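Local coordinates for disulfide bond forming protein (DsbF) (Mycobacterium tuberculosis, PDB 3IOS), which probably oxidises reduced, unfolded secreted proteins so that they form disulfide bonds, as a thioredoxin-family oxidoreductase, at residues A109-T114 / A118-D123; D129-R134 / T141-A146; V43-A48 / F97-D102. All coordinates share one frame; numbering follows the deposited sequence.

In the fold
The three contacts come from a single thioredoxin fold and share its five-stranded mixed sheet. Along the chain they overlap nowhere: interaction 3 closes before interaction 1 opens, and interaction 1 before interaction 2. Strand 42-47 of interaction 3 neighbours strand 118-122 of interaction 1, which pairs in turn with strand 128-132 of interaction 2. Interaction 1 lies about 10 Å from interaction 3 and about 11 Å from interaction 2, centre to centre, while interactions 2 and 3 are about 15 Å apart. Together they illustrate how one sheet organises a buried centre, where Trp47 of interaction 3 touches Cys54 of the redox pair, and a solvent-facing margin at helix 137-147.

Interaction 1 (A109-T114 / A118-D123); sequences ANFGVT and AYAFVD
The Phe111 ring meets the methyl of Ala120 obliquely, with CD1 of Phe111 3.9 Å from CB of Ala120 and CE1 almost as near. One face of the ring carries the amide of its chain neighbour: Asn110 ND2 sits 3.4 Å above the plane, displaced toward the rim, and is hydrogen-bonded to Gln19 O. The aromatic ring of Phe46, on strand 42-47, also meets Phe111, with the planes at about 65°. Two residues further along, Val113 repeats the pattern with a forked side chain. Its CG1 lies anti to the backbone N (chi1 176°), and both branches straddle Ala118, CG1 at 3.9 Å and CG2 at 4.0 Å from the Ala118 CB. Alternate small residues of the strand thus receive the larger side chains of the incoming chain, and the contact is wholly apolar and buried. The helix ends beside this contact in a Schellman motif, with Gly112, at positive phi, as its C-prime residue; Gly112 N is hydrogen-bonded to Ala109 O and Val113 N to Trp108 O. What results is a helix C-terminal Schellman turn delivering the chain of a thioredoxin fold to strand 118-122, in the antiparallel half of its sheet.

Interaction 2 (D129-R134 / T141-A146); sequences DVVRGR and TRRVTA
Arg143 lays the face of its guanidinium over a methyl of Val131, whose CG2 is 3.6 Å from Arg143 CZ and stands over the centre of the group. The methyl therefore touches the flat cationic end as a whole, with CG2 of Val131 also 3.7 Å from Arg143 NH2. Val131 offers this branch because CG1 is anti to the backbone N (chi1 176°), leaving CG2 beside the N. Arg143 reaches across with its chain extended from CG to NE, an aliphatic span that also packs against the ring of Phe121 on the adjoining strand.

Val131 lies over one face; the polar partners gather at the N-H groups. Asp129, two residues before Val131 on the same side of the strand, crosses the arginine side chain at about a right angle and forms a long salt bridge, OD2 of Asp129 to NH2 of Arg143 at 3.4 Å. The carboxylate and guanidinium planes are 31° apart, and no direct hydrogen bond joins the two groups. A water makes up for this: lying in the guanidinium plane at its edge, it accepts from Arg143 NH2 at 2.9 Å and donates to Asp129 OD2 at 3.2 Å. On the helix itself, Glu139 OE2 forms a further salt bridge to Arg143 NE, so the cation is shared between a strand carboxylate and a helix carboxylate. That sharing would be expected to favour the charged form of both acids.

The contact lies at the protein surface. Its backbone frame is a β-hairpin, in which backbone hydrogen bonds pair Asp129 with Phe121 and Val131 with Tyr119, and the helix that follows returns over one side of it. This hairpin followed by a C-terminal helix is the closing unit of the thioredoxin fold.

Interaction 3 (V43-A48 / F97-D102); sequences VLWFWA and FTQLAD
Along strand 42-47, Trp45 is the first residue to touch segment 97-102. With CG anti to the backbone N (chi1 167°), its indole reaches out to Phe97, placing CE3 of Trp45 3.8 Å from CZ of Phe97. Trp45 CE3 lies at the edge of the phenyl ring and in its plane, and the two side chains cross at about a right angle. The rim of the same indole also runs past the amide of Gln99, which lies at its edge near the ring plane.

Phe46, next in sequence, meets Trp108 edge-to-face and the ring of Phe111, and Trp47 comes back to segment 97-102. The Trp47 NE1 donates to Gln99 OE1 at 2.9 Å, with an N-H...O angle of 147°. The acceptor sits in the indole plane, whereas the donor stands 27° off the carbonyl plane of Gln99. A bend in the glutamine at chi2 turns the amide toward the indoles, and its other end is held by Val94 O, which accepts from NE2. Both ends of this buried amide are thereby satisfied and its rotation is fixed. Trp47 also puts CD1 3.5 Å above one face of Trp45, near the rim.

Phe46-Trp47-Ala48 matches the Phe-Trp-Ala signature that precedes the Cys-X-X-Cys of thioredoxins, and Trp47 touches Cys54 of the redox pair. Between the segments in the sheet runs strand 72-77, parallel to both. The indoles lie on the side where helix 52-67 supplies Ala58 and Cys54, and helix 82-91 supplies Phe88, stacked on Trp47, with Met85 and Val89.

Interaction 1 (A109-T114 / A118-D123)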
# COMPACT_ATOMS: atom_id res chain seq x y z
N ALA A 109 -7.16 -3.16 9.39
CA ALA A 109 -7.20 -3.66 10.76
C ALA A 109 -5.97 -4.51 11.06
O ALA A 109 -5.39 -4.42 12.14
CB ALA A 109 -8.47 -4.48 10.97
N ASN A 110 -5.58 -5.33 10.09
CA ASN A 110 -4.43 -6.20 10.24
C ASN A 110 -3.13 -5.45 10.52
O ASN A 110 -2.21 -5.99 11.13
CB ASN A 110 -4.26 -7.05 8.98
CG ASN A 110 -3.09 -8.00 9.08
OD1 ASN A 110 -3.15 -8.98 9.79
ND2 ASN A 110 -2.01 -7.68 8.39
N PHE A 111 -3.05 -4.20 10.07
CA PHE A 111 -1.85 -3.40 10.27
C PHE A 111 -2.04 -2.31 11.31
O PHE A 111 -1.18 -1.45 11.49
CB PHE A 111 -1.41 -2.78 8.94
CG PHE A 111 -0.78 -3.77 7.99
CD1 PHE A 111 0.58 -4.06 8.09
CD2 PHE A 111 -1.53 -4.41 7.02
CE1 PHE A 111 1.18 -4.97 7.23
CE2 PHE A 111 -0.95 -5.33 6.15
CZ PHE A 111 0.42 -5.61 6.26
N GLY A 112 -3.18 -2.35 11.99
CA GLY A 112 -3.47 -1.35 13.01
C GLY A 112 -3.64 0.05 12.44
O GLY A 112 -3.38 1.04 13.12
N VAL A 113 -4.07 0.14 11.19
CA VAL A 113 -4.27 1.43 10.55
C VAL A 113 -5.73 1.85 10.67
O VAL A 113 -6.63 1.14 10.22
CB VAL A 113 -3.88 1.39 9.05
CG1 VAL A 113 -4.20 2.73 8.39
CG2 VAL A 113 -2.39 1.09 8.91
N THR A 114 -5.96 2.99 11.31
CA THR A 114 -7.31 3.49 11.49
C THR A 114 -7.52 4.77 10.69
O THR A 114 -8.65 5.15 10.40
CB THR A 114 -7.60 3.77 12.98
OG1 THR A 114 -6.58 4.62 13.51
CG2 THR A 114 -7.63 2.47 13.76
N ALA A 118 -1.08 6.15 5.51
CA ALA A 118 -0.17 5.35 6.32
C ALA A 118 0.64 4.49 5.37
O ALA A 118 0.23 4.24 4.22
CB ALA A 118 -0.93 4.48 7.30
N TYR A 119 1.79 4.03 5.84
CA TYR A 119 2.68 3.20 5.04
C TYR A 119 3.20 2.04 5.88
O TYR A 119 3.55 2.22 7.05
CB TYR A 119 3.88 4.03 4.56
CG TYR A 119 3.52 5.13 3.61
CD1 TYR A 119 3.63 4.95 2.23
CD2 TYR A 119 3.04 6.36 4.07
CE1 TYR A 119 3.27 5.95 1.34
CE2 TYR A 119 2.67 7.36 3.19
CZ TYR A 119 2.79 7.15 1.82
OH TYR A 119 2.43 8.13 0.93
N ALA A 120 3.23 0.85 5.30
CA ALA A 120 3.77 -0.30 6.02
C ALA A 120 4.98 -0.75 5.21
O ALA A 120 4.85 -1.08 4.03
CB ALA A 120 2.75 -1.42 6.12
N PHE A 121 6.15 -0.74 5.84
CA PHE A 121 7.36 -1.16 5.16
C PHE A 121 7.72 -2.57 5.58
O PHE A 121 7.83 -2.87 6.77
CB PHE A 121 8.51 -0.18 5.46
CG PHE A 121 8.22 1.22 5.00
CD1 PHE A 121 7.54 2.12 5.82
CD2 PHE A 121 8.57 1.62 3.71
CE1 PHE A 121 7.20 3.39 5.36
CE2 PHE A 121 8.23 2.89 3.24
CZ PHE A 121 7.55 3.78 4.07
N VAL A 122 7.86 -3.44 4.59
CA VAL A 122 8.17 -4.84 4.83
C VAL A 122 9.54 -5.18 4.26
O VAL A 122 9.75 -5.05 3.06
CB VAL A 122 7.13 -5.74 4.15
CG1 VAL A 122 7.38 -7.19 4.52
CG2 VAL A 122 5.72 -5.31 4.55
N ASP A 123 10.47 -5.62 5.10
CA ASP A 123 11.78 -5.97 4.58
C ASP A 123 11.74 -7.45 4.17
O ASP A 123 10.79 -8.16 4.51
CB ASP A 123 12.89 -5.66 5.61
CG ASP A 123 12.93 -6.62 6.78
OD1 ASP A 123 13.60 -6.28 7.78
OD2 ASP A 123 12.31 -7.70 6.73

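Interaction 2 (D129-R134 / T141-A146)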
# COMPACT_ATOMS: atom_id res chain seq x y z
N ASP A 129 7.25 -2.39 9.59
CA ASP A 129 7.29 -1.11 10.27
C ASP A 129 6.19 -0.22 9.70
O ASP A 129 6.18 0.07 8.50
CB ASP A 129 8.66 -0.45 10.09
CG ASP A 129 8.76 0.89 10.79
OD1 ASP A 129 8.43 0.97 11.99
OD2 ASP A 129 9.17 1.87 10.13
N VAL A 130 5.26 0.20 10.55
CA VAL A 130 4.15 1.04 10.11
C VAL A 130 4.38 2.50 10.46
O VAL A 130 4.69 2.84 11.61
CB VAL A 130 2.81 0.60 10.75
CG1 VAL A 130 1.68 1.51 10.28
CG2 VAL A 130 2.52 -0.84 10.38
N VAL A 131 4.25 3.36 9.46
CA VAL A 131 4.43 4.79 9.64
C VAL A 131 3.10 5.48 9.34
O VAL A 131 2.57 5.36 8.24
CB VAL A 131 5.51 5.35 8.70
CG1 VAL A 131 5.60 6.86 8.85
CG2 VAL A 131 6.85 4.70 9.00
N ARG A 132 2.57 6.18 10.33
CA ARG A 132 1.30 6.87 10.14
C ARG A 132 1.54 8.34 9.85
O ARG A 132 2.21 9.04 10.60
CB ARG A 132 0.44 6.72 11.39
CG ARG A 132 0.13 5.27 11.72
CD ARG A 132 -0.67 5.16 13.01
NE ARG A 132 -1.11 3.78 13.24
CZ ARG A 132 -0.29 2.76 13.48
NH1 ARG A 132 -0.79 1.55 13.67
NH2 ARG A 132 1.02 2.95 13.53
N GLY A 133 0.98 8.80 8.74
CA GLY A 133 1.15 10.19 8.37
C GLY A 133 1.60 10.31 6.93
O GLY A 133 1.78 9.31 6.23
N ARG A 134 1.81 11.55 6.49
CA ARG A 134 2.24 11.81 5.13
C ARG A 134 3.72 11.50 5.00
O ARG A 134 4.44 11.39 6.00
CB ARG A 134 1.96 13.26 4.76
CG ARG A 134 2.55 14.28 5.73
CD ARG A 134 2.10 15.69 5.40
NE ARG A 134 0.64 15.80 5.37
CZ ARG A 134 -0.02 16.94 5.24
NH1 ARG A 134 -1.35 16.94 5.22
NH2 ARG A 134 0.64 18.09 5.13
N THR A 141 11.63 7.31 -0.70
CA THR A 141 12.76 6.77 -1.45
C THR A 141 13.80 6.19 -0.50
O THR A 141 14.27 5.07 -0.69
CB THR A 141 13.42 7.87 -2.30
OG1 THR A 141 12.48 8.38 -3.25
CG2 THR A 141 14.65 7.33 -3.04
N ARG A 142 14.15 6.94 0.54
CA ARG A 142 15.12 6.47 1.51
C ARG A 142 14.65 5.24 2.29
O ARG A 142 15.43 4.33 2.56
CB ARG A 142 15.49 7.61 2.46
CG ARG A 142 16.31 8.70 1.79
CD ARG A 142 16.31 9.98 2.60
NE ARG A 142 16.98 11.06 1.88
CZ ARG A 142 16.74 12.35 2.08
NH1 ARG A 142 17.40 13.26 1.38
NH2 ARG A 142 15.84 12.72 2.98
N ARG A 143 13.37 5.20 2.65
CA ARG A 143 12.86 4.04 3.38
C ARG A 143 12.83 2.81 2.48
O ARG A 143 13.19 1.71 2.90
CB ARG A 143 11.46 4.33 3.93
CG ARG A 143 11.47 5.20 5.17
CD ARG A 143 10.07 5.33 5.74
NE ARG A 143 10.03 6.20 6.91
CZ ARG A 143 10.23 5.79 8.17
NH1 ARG A 143 10.17 6.67 9.16
NH2 ARG A 143 10.49 4.52 8.43
N VAL A 144 12.44 3.01 1.23
CA VAL A 144 12.40 1.91 0.28
C VAL A 144 13.81 1.36 0.05
O VAL A 144 14.01 0.15 -0.01
CB VAL A 144 11.78 2.37 -1.06
CG1 VAL A 144 12.03 1.33 -2.15
CG2 VAL A 144 10.28 2.58 -0.87
N THR A 145 14.79 2.26 -0.07
CA THR A 145 16.17 1.82 -0.28
C THR A 145 16.66 1.01 0.92
O THR A 145 17.39 0.03 0.77
CB THR A 145 17.12 3.01 -0.48
OG1 THR A 145 17.15 3.82 0.70
CG2 THR A 145 16.66 3.87 -1.62
N ALA A 146 16.25 1.43 2.12
CA ALA A 146 16.65 0.75 3.34
C ALA A 146 16.16 -0.70 3.40
O ALA A 146 16.79 -1.54 4.03
CB ALA A 146 16.15 1.52 4.56
O HOH W 1 11.06 1.83 7.53

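Interaction 3 (V43-A48 / F97-D102)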
# COMPACT_ATOMS: atom_id res chain seq x y z
N VAL A 43 6.04 -2.41 0.12
CA VAL A 43 5.51 -1.22 0.76
C VAL A 43 4.00 -1.22 0.58
O VAL A 43 3.52 -1.32 -0.55
CB VAL A 43 6.06 0.07 0.14
CG1 VAL A 43 5.40 1.28 0.79
CG2 VAL A 43 7.56 0.13 0.31
N LEU A 44 3.27 -1.14 1.68
CA LEU A 44 1.82 -1.08 1.60
C LEU A 44 1.44 0.36 1.90
O LEU A 44 1.84 0.93 2.92
CB LEU A 44 1.16 -2.03 2.60
CG LEU A 44 1.36 -3.51 2.24
CD1 LEU A 44 2.42 -4.11 3.16
CD2 LEU A 44 0.05 -4.27 2.38
N TRP A 45 0.69 0.97 0.98
CA TRP A 45 0.26 2.34 1.12
C TRP A 45 -1.24 2.37 1.36
O TRP A 45 -2.03 1.99 0.49
CB TRP A 45 0.64 3.09 -0.17
CG TRP A 45 0.01 4.42 -0.35
CD1 TRP A 45 -0.03 5.44 0.56
CD2 TRP A 45 -0.62 4.91 -1.53
NE1 TRP A 45 -0.66 6.53 0.02
CE2 TRP A 45 -1.03 6.24 -1.27
CE3 TRP A 45 -0.89 4.36 -2.79
CZ2 TRP A 45 -1.69 7.02 -2.22
CZ3 TRP A 45 -1.55 5.15 -3.74
CH2 TRP A 45 -1.94 6.46 -3.45
N PHE A 46 -1.63 2.81 2.55
CA PHE A 46 -3.04 2.86 2.93
C PHE A 46 -3.63 4.21 2.55
O PHE A 46 -3.16 5.25 3.00
CB PHE A 46 -3.18 2.61 4.43
CG PHE A 46 -2.57 1.31 4.88
CD1 PHE A 46 -1.19 1.18 5.03
CD2 PHE A 46 -3.37 0.20 5.11
CE1 PHE A 46 -0.62 -0.04 5.39
CE2 PHE A 46 -2.81 -1.02 5.47
CZ PHE A 46 -1.44 -1.14 5.62
N TRP A 47 -4.66 4.17 1.71
CA TRP A 47 -5.29 5.40 1.23
C TRP A 47 -6.81 5.32 1.18
O TRP A 47 -7.39 4.24 1.25
CB TRP A 47 -4.76 5.77 -0.16
CG TRP A 47 -4.97 4.74 -1.26
CD1 TRP A 47 -4.12 3.72 -1.60
CD2 TRP A 47 -6.06 4.68 -2.19
NE1 TRP A 47 -4.62 3.03 -2.69
CE2 TRP A 47 -5.81 3.60 -3.07
CE3 TRP A 47 -7.23 5.44 -2.36
CZ2 TRP A 47 -6.68 3.25 -4.10
CZ3 TRP A 47 -8.10 5.09 -3.39
CH2 TRP A 47 -7.82 4.01 -4.25
N ALA A 48 -7.44 6.49 1.10
CA ALA A 48 -8.89 6.62 1.00
C ALA A 48 -9.08 7.55 -0.20
O ALA A 48 -8.38 8.55 -0.31
CB ALA A 48 -9.48 7.23 2.27
N PHE A 97 0.79 -0.46 -9.99
CA PHE A 97 1.02 -1.43 -8.93
C PHE A 97 -0.30 -1.90 -8.33
O PHE A 97 -1.34 -1.27 -8.50
CB PHE A 97 1.97 -0.87 -7.85
CG PHE A 97 1.48 0.38 -7.17
CD1 PHE A 97 0.72 0.30 -6.00
CD2 PHE A 97 1.83 1.64 -7.66
CE1 PHE A 97 0.32 1.45 -5.34
CE2 PHE A 97 1.43 2.79 -7.00
CZ PHE A 97 0.67 2.70 -5.83
N THR A 98 -0.25 -3.05 -7.66
CA THR A 98 -1.43 -3.65 -7.06
C THR A 98 -2.23 -2.73 -6.15
O THR A 98 -1.66 -2.05 -5.29
CB THR A 98 -1.05 -4.90 -6.24
OG1 THR A 98 -0.34 -5.82 -7.07
CG2 THR A 98 -2.30 -5.58 -5.70
N GLN A 99 -3.55 -2.71 -6.34
CA GLN A 99 -4.44 -1.91 -5.51
C GLN A 99 -5.48 -2.84 -4.87
O GLN A 99 -6.19 -3.55 -5.58
CB GLN A 99 -5.17 -0.85 -6.35
CG GLN A 99 -4.27 0.19 -6.99
CD GLN A 99 -3.56 1.06 -5.99
OE1 GLN A 99 -3.95 1.13 -4.82
NE2 GLN A 99 -2.51 1.73 -6.43
N LEU A 100 -5.55 -2.85 -3.54
CA LEU A 100 -6.52 -3.69 -2.84
C LEU A 100 -7.75 -2.89 -2.44
O LEU A 100 -7.64 -1.78 -1.92
CB LEU A 100 -5.90 -4.29 -1.58
CG LEU A 100 -4.58 -5.04 -1.76
CD1 LEU A 100 -4.17 -5.64 -0.43
CD2 LEU A 100 -4.73 -6.10 -2.82
N ALA A 101 -8.93 -3.47 -2.67
CA ALA A 101 -10.18 -2.81 -2.30
C ALA A 101 -10.58 -3.35 -0.93
O ALA A 101 -11.32 -4.34 -0.84
CB ALA A 101 -11.25 -3.11 -3.33
N ASP A 102 -10.10 -2.71 0.13
CA ASP A 102 -10.36 -3.14 1.50
C ASP A 102 -11.66 -2.58 2.07
O ASP A 102 -11.67 -1.89 3.09
CB ASP A 102 -9.17 -2.73 2.39
CG ASP A 102 -9.23 -3.34 3.78
OD1 ASP A 102 -9.61 -4.52 3.89
OD2 ASP A 102 -8.89 -2.63 4.75